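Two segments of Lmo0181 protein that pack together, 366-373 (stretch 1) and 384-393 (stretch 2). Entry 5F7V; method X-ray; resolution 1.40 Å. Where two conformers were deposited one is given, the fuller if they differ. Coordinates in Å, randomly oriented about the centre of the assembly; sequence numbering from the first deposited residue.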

# COMPACT_ATOMS: atom_id res chain seq x y z
N ASP A 366 -10.87 0.19 10.63
CA ASP A 366 -12.17 0.75 10.35
C ASP A 366 -12.62 1.70 11.47
O ASP A 366 -13.16 2.78 11.20
CB ASP A 366 -13.21 -0.35 10.15
CG ASP A 366 -13.03 -1.11 8.85
OD1 ASP A 366 -12.35 -0.72 7.90
OD2 ASP A 366 -13.62 -2.20 8.81
N TYR A 367 -12.44 1.26 12.71
CA TYR A 367 -12.87 2.11 13.84
C TYR A 367 -12.09 3.42 13.89
O TYR A 367 -12.64 4.50 13.96
CB TYR A 367 -12.73 1.36 15.17
CG TYR A 367 -13.15 2.22 16.33
CD1 TYR A 367 -14.49 2.28 16.72
CD2 TYR A 367 -12.26 3.04 17.00
CE1 TYR A 367 -14.88 3.10 17.78
CE2 TYR A 367 -12.65 3.86 18.04
CZ TYR A 367 -13.96 3.90 18.42
OH TYR A 367 -14.36 4.74 19.46
N THR A 368 -10.77 3.30 13.81
CA THR A 368 -9.90 4.46 13.87
C THR A 368 -10.19 5.39 12.71
O THR A 368 -10.19 6.61 12.89
CB THR A 368 -8.43 4.04 13.87
OG1 THR A 368 -8.21 3.35 15.12
CG2 THR A 368 -7.46 5.17 13.80
N ASN A 369 -10.43 4.84 11.52
CA ASN A 369 -10.70 5.68 10.37
C ASN A 369 -11.97 6.48 10.55
O ASN A 369 -12.06 7.64 10.16
CB ASN A 369 -10.77 4.87 9.08
CG ASN A 369 -9.41 4.36 8.66
OD1 ASN A 369 -8.42 4.87 9.14
ND2 ASN A 369 -9.36 3.39 7.79
N SER A 370 -12.97 5.87 11.19
CA SER A 370 -14.21 6.61 11.47
C SER A 370 -13.90 7.75 12.46
O SER A 370 -14.39 8.86 12.26
CB SER A 370 -15.27 5.66 12.03
OG SER A 370 -16.41 6.35 12.49
N GLU A 371 -13.10 7.50 13.49
CA GLU A 371 -12.74 8.56 14.45
C GLU A 371 -11.98 9.68 13.76
O GLU A 371 -12.21 10.85 14.05
CB GLU A 371 -11.92 7.99 15.60
CG GLU A 371 -12.74 7.08 16.50
CD GLU A 371 -13.99 7.71 17.09
OE1 GLU A 371 -13.80 8.77 17.74
OE2 GLU A 371 -15.13 7.25 16.87
N PHE A 372 -11.06 9.35 12.86
CA PHE A 372 -10.30 10.37 12.16
C PHE A 372 -11.20 11.18 11.23
O PHE A 372 -11.05 12.40 11.17
CB PHE A 372 -9.15 9.75 11.38
CG PHE A 372 -8.02 9.23 12.20
CD1 PHE A 372 -7.94 9.33 13.59
CD2 PHE A 372 -6.97 8.59 11.56
CE1 PHE A 372 -6.86 8.84 14.30
CE2 PHE A 372 -5.90 8.07 12.26
CZ PHE A 372 -5.84 8.21 13.63
N GLU A 373 -12.12 10.55 10.53
CA GLU A 373 -13.06 11.25 9.69
C GLU A 373 -13.85 12.27 10.49
O GLU A 373 -14.13 13.39 10.05
CB GLU A 373 -13.98 10.25 8.97
CG GLU A 373 -14.83 10.90 7.91
CD GLU A 373 -14.17 11.02 6.57
OE1 GLU A 373 -12.92 10.90 6.48
OE2 GLU A 373 -14.97 11.23 5.61
N LYS A 384 -9.31 13.44 21.10
CA LYS A 384 -10.44 12.53 21.35
C LYS A 384 -10.37 11.33 20.42
O LYS A 384 -10.64 10.19 20.82
CB LYS A 384 -11.77 13.25 21.20
CG LYS A 384 -12.04 14.20 22.36
CD LYS A 384 -13.44 14.81 22.27
CE LYS A 384 -13.60 15.71 21.06
NZ LYS A 384 -14.87 16.46 21.16
N ALA A 385 -10.01 11.54 19.17
CA ALA A 385 -9.90 10.45 18.23
C ALA A 385 -8.89 9.41 18.68
O ALA A 385 -9.15 8.22 18.55
CB ALA A 385 -9.53 10.96 16.85
N LEU A 386 -7.75 9.87 19.18
CA LEU A 386 -6.70 8.96 19.63
C LEU A 386 -7.06 8.29 20.93
O LEU A 386 -6.71 7.10 21.10
CB LEU A 386 -5.37 9.70 19.67
CG LEU A 386 -4.86 10.07 18.29
CD1 LEU A 386 -3.68 11.00 18.43
CD2 LEU A 386 -4.49 8.87 17.43
N LYS A 387 -7.72 8.98 21.86
CA LYS A 387 -8.20 8.35 23.08
C LYS A 387 -9.17 7.25 22.73
O LYS A 387 -9.07 6.11 23.20
CB LYS A 387 -8.88 9.35 23.99
CG LYS A 387 -9.47 8.73 25.23
CD LYS A 387 -10.31 9.72 26.05
CE LYS A 387 -10.74 9.16 27.41
NZ LYS A 387 -11.55 7.95 27.30
N ASN A 388 -10.13 7.56 21.87
CA ASN A 388 -11.14 6.56 21.48
C ASN A 388 -10.52 5.36 20.77
O ASN A 388 -10.93 4.23 21.00
CB ASN A 388 -12.19 7.23 20.61
CG ASN A 388 -13.01 8.25 21.38
OD1 ASN A 388 -13.00 8.32 22.61
ND2 ASN A 388 -13.74 9.05 20.64
N SER A 389 -9.53 5.64 19.93
CA SER A 389 -8.82 4.57 19.24
C SER A 389 -8.01 3.70 20.20
O SER A 389 -7.98 2.50 20.03
CB SER A 389 -7.87 5.15 18.20
OG SER A 389 -8.56 5.84 17.18
N GLU A 390 -7.38 4.30 21.21
CA GLU A 390 -6.68 3.54 22.24
C GLU A 390 -7.66 2.64 23.00
O GLU A 390 -7.40 1.45 23.20
CB GLU A 390 -5.96 4.49 23.21
CG GLU A 390 -5.06 3.79 24.24
CD GLU A 390 -5.56 3.71 25.69
OE1 GLU A 390 -6.71 4.15 25.96
OE2 GLU A 390 -4.82 3.18 26.59
N ASP A 391 -8.80 3.18 23.41
CA ASP A 391 -9.82 2.38 24.10
C ASP A 391 -10.31 1.21 23.26
O ASP A 391 -10.45 0.09 23.77
CB ASP A 391 -11.00 3.26 24.47
CG ASP A 391 -10.64 4.36 25.48
OD1 ASP A 391 -9.65 4.15 26.22
OD2 ASP A 391 -11.32 5.41 25.58
N ASN A 392 -10.55 1.47 21.98
CA ASN A 392 -11.08 0.42 21.12
C ASN A 392 -10.04 -0.68 20.88
O ASN A 392 -10.38 -1.86 20.87
CB ASN A 392 -11.49 1.03 19.78
CG ASN A 392 -11.94 -0.01 18.80
OD1 ASN A 392 -13.01 -0.57 19.00
ND2 ASN A 392 -11.12 -0.33 17.83
N ILE A 393 -8.78 -0.30 20.68
CA ILE A 393 -7.70 -1.30 20.54
C ILE A 393 -7.57 -2.12 21.81
O ILE A 393 -7.47 -3.35 21.75
CB ILE A 393 -6.38 -0.64 20.13
CG1 ILE A 393 -6.49 -0.11 18.71
CG2 ILE A 393 -5.24 -1.63 20.29
CD1 ILE A 393 -5.38 0.80 18.27
O HOH W 1 -13.65 3.77 22.07
O HOH W 2 -9.04 1.60 17.00

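Two helical segments of Lmo0181 protein lie side by side and run nearly antiparallel, with 164° between their N-to-C directions. Their axes come within 9.0 Å, and 423 Å² of surface is buried between them, summed over both sides. Two small residues of stretch 2 sit at the points of close backbone approach. The CA of Glu371 is 5.1 Å from the CA of Ala385, and the CA of Thr368 is 5.5 Å from the CA of Ser389. Tyr367 and Glu371, both in stretch 1, have the most surface covered.

Tyr367 is covered most, with 78 Å² under the other stretch. Its CA-to-CB bond points toward stretch 2, and chi1 is t. The ring lies against Asn392, whose CB sits over one face, 3.8 Å from the ring centroid and 25° off the normal. This is a CH-pi contact. Asn392, with 47 Å² covered, is also t at chi1, and its CA-to-CB bond points toward stretch 1. The tyrosine ring also reaches the backbone of stretch 2: Tyr367 CE2 is 3.4 Å from Asn388 O. A water links the two residues, lying 2.9 Å from Tyr367 OH and donating to Asn388 O at 3.0 Å. Tyrosine suits this partly exposed place because its ring packs while its hydroxyl meets water.

Glu371 is buried, with 58 Å² covered. It makes the one direct hydrogen bond between the stretches that is not weak. Asn388 ND2 donates to Glu371 OE1 at 2.9 Å, with an almost straight N-H...O angle of 177°. Both CA-to-CB bonds point toward the opposite helix. Glu371 is m at chi1 and chi2, a bent shape that brings its carboxylate to the amide. The other carboxylate oxygen, OE2, is hydrogen-bonded just outside the stretches. The aliphatic base of the side chain packs too: Glu371 CB lies 4.0 Å from Ala385 CB. The single methyl of alanine fits this narrow part of the interface.

Phe372 adds a supporting apolar contact. Its CA-to-CB bond points sideways, but the end of the side chain comes nearer to stretch 2. Phe372 CD1 is 4.0 Å from Ala385 CB, and Phe372 CE1 is 3.9 Å from Leu386 CD2. Both partners lie at the ring edge. The CA-to-CB bond of Leu386 points away, yet its end comes back within reach of the ring.

Between these residues sit two buried hydroxyls. Ser389 has 47 Å² covered. Ser389 OG donates to Ala385 O at 2.8 Å, within its own helix, so its polar group is satisfied despite burial. Thr368 OG1 and Ser389 OG are 3.3 Å apart, at best a weak hydrogen bond. A second water lies 2.7 Å from Thr368 OG1 and accepts from Asn392 ND2 at 3.0 Å, so it bridges the helices. The same water donates weakly to Ser389 O at 3.3 Å.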